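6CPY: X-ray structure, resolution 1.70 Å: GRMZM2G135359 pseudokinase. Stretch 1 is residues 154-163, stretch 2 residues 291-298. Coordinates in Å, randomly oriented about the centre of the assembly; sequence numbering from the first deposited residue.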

ATOM      1  N   ILE A 154      -6.156  -1.538  -6.778  1.00 22.64           N
ATOM      2  CA  ILE A 154      -6.309  -1.116  -5.389  1.00 22.98           C
ATOM      3  C   ILE A 154      -7.562  -1.717  -4.756  1.00 24.36           C
ATOM      4  O   ILE A 154      -7.503  -2.295  -3.663  1.00 22.98           O
ATOM      5  CB  ILE A 154      -6.316   0.425  -5.246  1.00 23.13           C
ATOM      6  CG1 ILE A 154      -4.954   1.014  -5.629  1.00 22.91           C
ATOM      7  CG2 ILE A 154      -6.633   0.827  -3.821  1.00 22.49           C
ATOM      8  CD1 ILE A 154      -4.977   2.501  -5.880  1.00 23.77           C
ATOM      9  N   ALA A 155      -8.699  -1.604  -5.447  1.00 25.39           N
ATOM     10  CA  ALA A 155      -9.945  -2.139  -4.919  1.00 26.15           C
ATOM     11  C   ALA A 155      -9.867  -3.649  -4.665  1.00 26.40           C
ATOM     12  O   ALA A 155     -10.309  -4.114  -3.616  1.00 26.87           O
ATOM     13  CB  ALA A 155     -11.106  -1.816  -5.847  1.00 26.00           C
ATOM     14  N   TYR A 156      -9.297  -4.401  -5.605  1.00 27.02           N
ATOM     15  CA  TYR A 156      -9.173  -5.865  -5.451  1.00 28.13           C
ATOM     16  C   TYR A 156      -8.283  -6.235  -4.264  1.00 29.54           C
ATOM     17  O   TYR A 156      -8.579  -7.192  -3.556  1.00 29.25           O
ATOM     18  CB  TYR A 156      -8.618  -6.534  -6.705  1.00 28.28           C
ATOM     19  CG  TYR A 156      -9.580  -6.650  -7.874  1.00 28.74           C
ATOM     20  CD1 TYR A 156     -10.889  -7.114  -7.696  1.00 30.91           C
ATOM     21  CD2 TYR A 156      -9.159  -6.366  -9.172  1.00 30.34           C
ATOM     22  CE1 TYR A 156     -11.760  -7.234  -8.775  1.00 32.40           C
ATOM     23  CE2 TYR A 156     -10.018  -6.504 -10.259  1.00 31.68           C
ATOM     24  CZ  TYR A 156     -11.319  -6.921 -10.053  1.00 32.64           C
ATOM     25  OH  TYR A 156     -12.174  -7.039 -11.133  1.00 34.97           O
ATOM     26  N   CYS A 157      -7.207  -5.479  -4.058  1.00 29.51           N
ATOM     27  CA  CYS A 157      -6.335  -5.693  -2.892  1.00 29.60           C
ATOM     28  C   CYS A 157      -7.090  -5.415  -1.591  1.00 29.52           C
ATOM     29  O   CYS A 157      -7.109  -6.250  -0.665  1.00 28.79           O
ATOM     30  CB  CYS A 157      -5.094  -4.798  -2.967  1.00 29.32           C
ATOM     31  SG  CYS A 157      -3.940  -5.078  -1.602  1.00 29.26           S
ATOM     32  N   LEU A 158      -7.732  -4.255  -1.519  1.00 29.13           N
ATOM     33  CA  LEU A 158      -8.451  -3.880  -0.303  1.00 30.14           C
ATOM     34  C   LEU A 158      -9.582  -4.864   0.030  1.00 30.36           C
ATOM     35  O   LEU A 158      -9.830  -5.151   1.211  1.00 32.12           O
ATOM     36  CB  LEU A 158      -8.986  -2.449  -0.396  1.00 31.73           C
ATOM     37  CG  LEU A 158      -8.028  -1.311  -0.005  1.00 32.32           C
ATOM     38  CD1 LEU A 158      -6.633  -1.491  -0.565  1.00 35.15           C
ATOM     39  CD2 LEU A 158      -8.597   0.027  -0.438  1.00 32.61           C
ATOM     40  N   GLU A 159     -10.267  -5.356  -0.999  1.00 31.63           N
ATOM     41  CA  GLU A 159     -11.325  -6.361  -0.830  1.00 34.18           C
ATOM     42  C   GLU A 159     -10.724  -7.664  -0.283  1.00 34.42           C
ATOM     43  O   GLU A 159     -11.292  -8.304   0.611  1.00 32.65           O
ATOM     44  CB  GLU A 159     -12.022  -6.629  -2.165  1.00 37.72           C
ATOM     45  CG  GLU A 159     -13.141  -7.672  -2.121  1.00 41.45           C
ATOM     46  CD  GLU A 159     -13.661  -8.051  -3.501  1.00 46.76           C
ATOM     47  OE1 GLU A 159     -12.878  -8.040  -4.481  1.00 49.06           O
ATOM     48  OE2 GLU A 159     -14.862  -8.379  -3.611  1.00 51.86           O
ATOM     49  N   HIS A 160      -9.576  -8.057  -0.828  1.00 33.51           N
ATOM     50  CA  HIS A 160      -8.911  -9.275  -0.380  1.00 35.18           C
ATOM     51  C   HIS A 160      -8.450  -9.141   1.071  1.00 35.73           C
ATOM     52  O   HIS A 160      -8.628 -10.065   1.872  1.00 36.51           O
ATOM     53  CB  HIS A 160      -7.734  -9.626  -1.291  1.00 36.79           C
ATOM     54  CG  HIS A 160      -7.110 -10.945  -0.962  1.00 37.42           C
ATOM     55  ND1 HIS A 160      -5.847 -11.056  -0.424  1.00 40.45           N
ATOM     56  CD2 HIS A 160      -7.594 -12.205  -1.049  1.00 38.80           C
ATOM     57  CE1 HIS A 160      -5.571 -12.331  -0.213  1.00 40.32           C
ATOM     58  NE2 HIS A 160      -6.614 -13.050  -0.585  1.00 40.56           N
ATOM     59  N   MET A 161      -7.933  -7.988   1.404  1.00 36.29           N
ATOM     60  CA  MET A 161      -7.493  -7.663   2.726  1.00 41.07           C
ATOM     61  C   MET A 161      -8.634  -7.801   3.728  1.00 42.26           C
ATOM     62  O   MET A 161      -8.457  -8.338   4.781  1.00 40.97           O
ATOM     63  CB  MET A 161      -7.051  -6.219   2.718  1.00 45.71           C
ATOM     64  CG  MET A 161      -5.795  -5.880   3.431  1.00 49.47           C
ATOM     65  SD  MET A 161      -4.462  -5.719   2.268  1.00 58.06           S
ATOM     66  CE  MET A 161      -4.187  -7.457   2.024  1.00 54.53           C
ATOM     67  N   HIS A 162      -9.782  -7.256   3.383  1.00 40.60           N
ATOM     68  CA  HIS A 162     -10.971  -7.330   4.221  1.00 44.95           C
ATOM     69  C   HIS A 162     -11.512  -8.752   4.315  1.00 44.12           C
ATOM     70  O   HIS A 162     -12.007  -9.148   5.359  1.00 45.97           O
ATOM     71  CB  HIS A 162     -12.082  -6.414   3.697  1.00 45.91           C
ATOM     72  CG  HIS A 162     -13.384  -6.596   4.413  1.00 50.43           C
ATOM     73  ND1 HIS A 162     -13.646  -6.015   5.635  1.00 52.49           N
ATOM     74  CD2 HIS A 162     -14.477  -7.332   4.106  1.00 52.89           C
ATOM     75  CE1 HIS A 162     -14.856  -6.364   6.037  1.00 55.24           C
ATOM     76  NE2 HIS A 162     -15.381  -7.163   5.126  1.00 54.68           N
ATOM     77  N   GLN A 163     -11.437  -9.500   3.216  1.00 45.32           N
ATOM     78  CA  GLN A 163     -11.856 -10.901   3.191  1.00 47.19           C
ATOM     79  C   GLN A 163     -11.030 -11.729   4.182  1.00 49.87           C
ATOM     80  O   GLN A 163     -11.569 -12.575   4.904  1.00 50.06           O
ATOM     81  CB  GLN A 163     -11.706 -11.458   1.775  1.00 48.39           C
ATOM     82  CG  GLN A 163     -12.432 -12.766   1.512  1.00 51.69           C
ATOM     83  CD  GLN A 163     -12.136 -13.332   0.130  1.00 54.61           C
ATOM     84  OE1 GLN A 163     -11.147 -12.966  -0.518  1.00 57.39           O
ATOM     85  NE2 GLN A 163     -12.991 -14.238  -0.325  1.00 55.29           N
ATOM     86  N   PRO A 291     -20.552   2.141   1.532  1.00 38.09           N
ATOM     87  CA  PRO A 291     -20.594   0.747   1.127  1.00 36.80           C
ATOM     88  C   PRO A 291     -19.442  -0.071   1.723  1.00 37.50           C
ATOM     89  O   PRO A 291     -18.455   0.494   2.211  1.00 36.69           O
ATOM     90  CB  PRO A 291     -20.474   0.827  -0.396  1.00 36.91           C
ATOM     91  CG  PRO A 291     -19.705   2.079  -0.644  1.00 37.60           C
ATOM     92  CD  PRO A 291     -20.109   3.027   0.441  1.00 38.13           C
ATOM     93  N   GLN A 292     -19.600  -1.389   1.689  1.00 38.50           N
ATOM     94  CA  GLN A 292     -18.558  -2.331   2.081  1.00 40.62           C
ATOM     95  C   GLN A 292     -17.562  -2.445   0.941  1.00 38.12           C
ATOM     96  O   GLN A 292     -17.916  -2.249  -0.215  1.00 37.68           O
ATOM     97  CB  GLN A 292     -19.158  -3.720   2.344  1.00 44.08           C
ATOM     98  CG  GLN A 292     -20.176  -3.776   3.470  1.00 47.48           C
ATOM     99  CD  GLN A 292     -19.529  -3.806   4.838  1.00 49.94           C
ATOM    100  OE1 GLN A 292     -19.713  -2.893   5.644  1.00 55.03           O
ATOM    101  NE2 GLN A 292     -18.763  -4.859   5.109  1.00 52.91           N
ATOM    102  N   MET A 293     -16.320  -2.799   1.253  1.00 37.61           N
ATOM    103  CA  MET A 293     -15.294  -2.851   0.220  1.00 36.25           C
ATOM    104  C   MET A 293     -15.612  -3.880  -0.872  1.00 35.97           C
ATOM    105  O   MET A 293     -15.292  -3.670  -2.050  1.00 32.18           O
ATOM    106  CB  MET A 293     -13.924  -3.132   0.848  1.00 38.86           C
ATOM    107  CG  MET A 293     -12.774  -2.682  -0.016  1.00 38.72           C
ATOM    108  SD  MET A 293     -12.822  -0.919  -0.403  1.00 38.53           S
ATOM    109  CE  MET A 293     -12.232  -1.020  -2.095  1.00 38.90           C
ATOM    110  N   LYS A 294     -16.245  -4.988  -0.488  1.00 37.16           N
ATOM    111  CA  LYS A 294     -16.684  -5.996  -1.453  1.00 37.61           C
ATOM    112  C   LYS A 294     -17.666  -5.391  -2.472  1.00 34.77           C
ATOM    113  O   LYS A 294     -17.604  -5.685  -3.659  1.00 33.07           O
ATOM    114  CB  LYS A 294     -17.327  -7.192  -0.725  1.00 41.72           C
ATOM    115  CG  LYS A 294     -17.855  -8.295  -1.639  1.00 46.38           C
ATOM    116  CD  LYS A 294     -18.416  -9.473  -0.843  1.00 49.80           C
ATOM    117  CE  LYS A 294     -19.829  -9.849  -1.281  1.00 53.25           C
ATOM    118  NZ  LYS A 294     -19.920 -10.300  -2.703  1.00 56.72           N
ATOM    119  N   GLU A 295     -18.557  -4.530  -1.998  1.00 35.89           N
ATOM    120  CA  GLU A 295     -19.521  -3.857  -2.880  1.00 36.06           C
ATOM    121  C   GLU A 295     -18.813  -2.849  -3.796  1.00 33.93           C
ATOM    122  O   GLU A 295     -19.120  -2.746  -4.987  1.00 32.28           O
ATOM    123  CB  GLU A 295     -20.599  -3.160  -2.042  1.00 39.69           C
ATOM    124  CG  GLU A 295     -21.441  -4.141  -1.235  1.00 43.49           C
ATOM    125  CD  GLU A 295     -22.319  -3.480  -0.190  1.00 46.89           C
ATOM    126  OE1 GLU A 295     -21.850  -2.559   0.512  1.00 47.20           O
ATOM    127  OE2 GLU A 295     -23.485  -3.912  -0.057  1.00 52.55           O
ATOM    128  N   VAL A 296     -17.851  -2.127  -3.238  1.00 32.91           N
ATOM    129  CA  VAL A 296     -17.056  -1.167  -4.010  1.00 31.58           C
ATOM    130  C   VAL A 296     -16.342  -1.888  -5.153  1.00 30.55           C
ATOM    131  O   VAL A 296     -16.415  -1.467  -6.308  1.00 30.10           O
ATOM    132  CB  VAL A 296     -16.047  -0.411  -3.117  1.00 32.73           C
ATOM    133  CG1 VAL A 296     -15.106   0.448  -3.956  1.00 32.40           C
ATOM    134  CG2 VAL A 296     -16.765   0.462  -2.096  1.00 33.66           C
ATOM    135  N   ALA A 297     -15.663  -2.990  -4.847  1.00 31.39           N
ATOM    136  CA  ALA A 297     -14.936  -3.735  -5.876  1.00 30.02           C
ATOM    137  C   ALA A 297     -15.860  -4.272  -6.970  1.00 28.62           C
ATOM    138  O   ALA A 297     -15.522  -4.236  -8.148  1.00 29.07           O
ATOM    139  CB  ALA A 297     -14.139  -4.874  -5.246  1.00 30.73           C
ATOM    140  N   ALA A 298     -17.029  -4.770  -6.570  1.00 28.95           N
ATOM    141  CA  ALA A 298     -18.012  -5.283  -7.525  1.00 30.31           C
ATOM    142  C   ALA A 298     -18.497  -4.171  -8.455  1.00 28.82           C
ATOM    143  O   ALA A 298     -18.568  -4.353  -9.673  1.00 29.86           O
ATOM    144  CB  ALA A 298     -19.185  -5.919  -6.786  1.00 29.34           C
TER

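The helical residues 154-163 and the helix that starts at Met-293 pack side by side in nearly antiparallel fashion, their N-to-C directions 152° apart and their axes approaching to 8.8 Å. No hydrogen bond crosses between them; the 414 Å² they bury together rests on van der Waals packing. Two pairs set the register, Ala-155 with Ala-297 (CA to CA, 5.3 Å) and Glu-159 with Met-293 (CA to CA, 5.4 Å).

Met-293 contributes the most, with 92 Å² covered. Its CA-to-CB bond points toward the first helix, and the flexible thioether chain (chi1 t, chi2 p) lies along that helix rather than meeting it end-on. Met-293 CG sits 3.8 Å from Leu-158 CB and also 3.8 Å from the backbone atom Glu-159 N, while Met-293 CE reaches Ala-155 CA at 3.8 Å and Ala-155 CB at 4.0 Å. One unbranched side chain thus touches residues about a turn apart, from Ala-155 to Glu-159, and beside the short side chain of Ala-155, the Met-293 methyl lies close to the backbone.

One turn along the second helix, Ala-297 buries 63 Å². Here the two side chains are single methyl groups, Ala-155 CB lying 4.3 Å from Ala-297 CB.

Glu-159, with 67 Å² covered, starts sideways, but its extended chain (chi1 and chi2 both t) carries the carboxylate to the second helix. There Glu-159 OE1 lies 3.5 Å from Ala-297 CB and Glu-159 OE2 3.6 Å from Lys-294 CG. These are packing contacts: the lysine's end leads away, and the partly exposed glutamate forms no salt bridge with it.

At the margin, His-162 NE2 approaches Gln-292 NE2 obliquely at 4.1 Å. Gln-292 occupies the N-cap position, where its backbone N donates a hydrogen bond to Glu-295 OE1 (2.8 Å), tying down the start of the second helix.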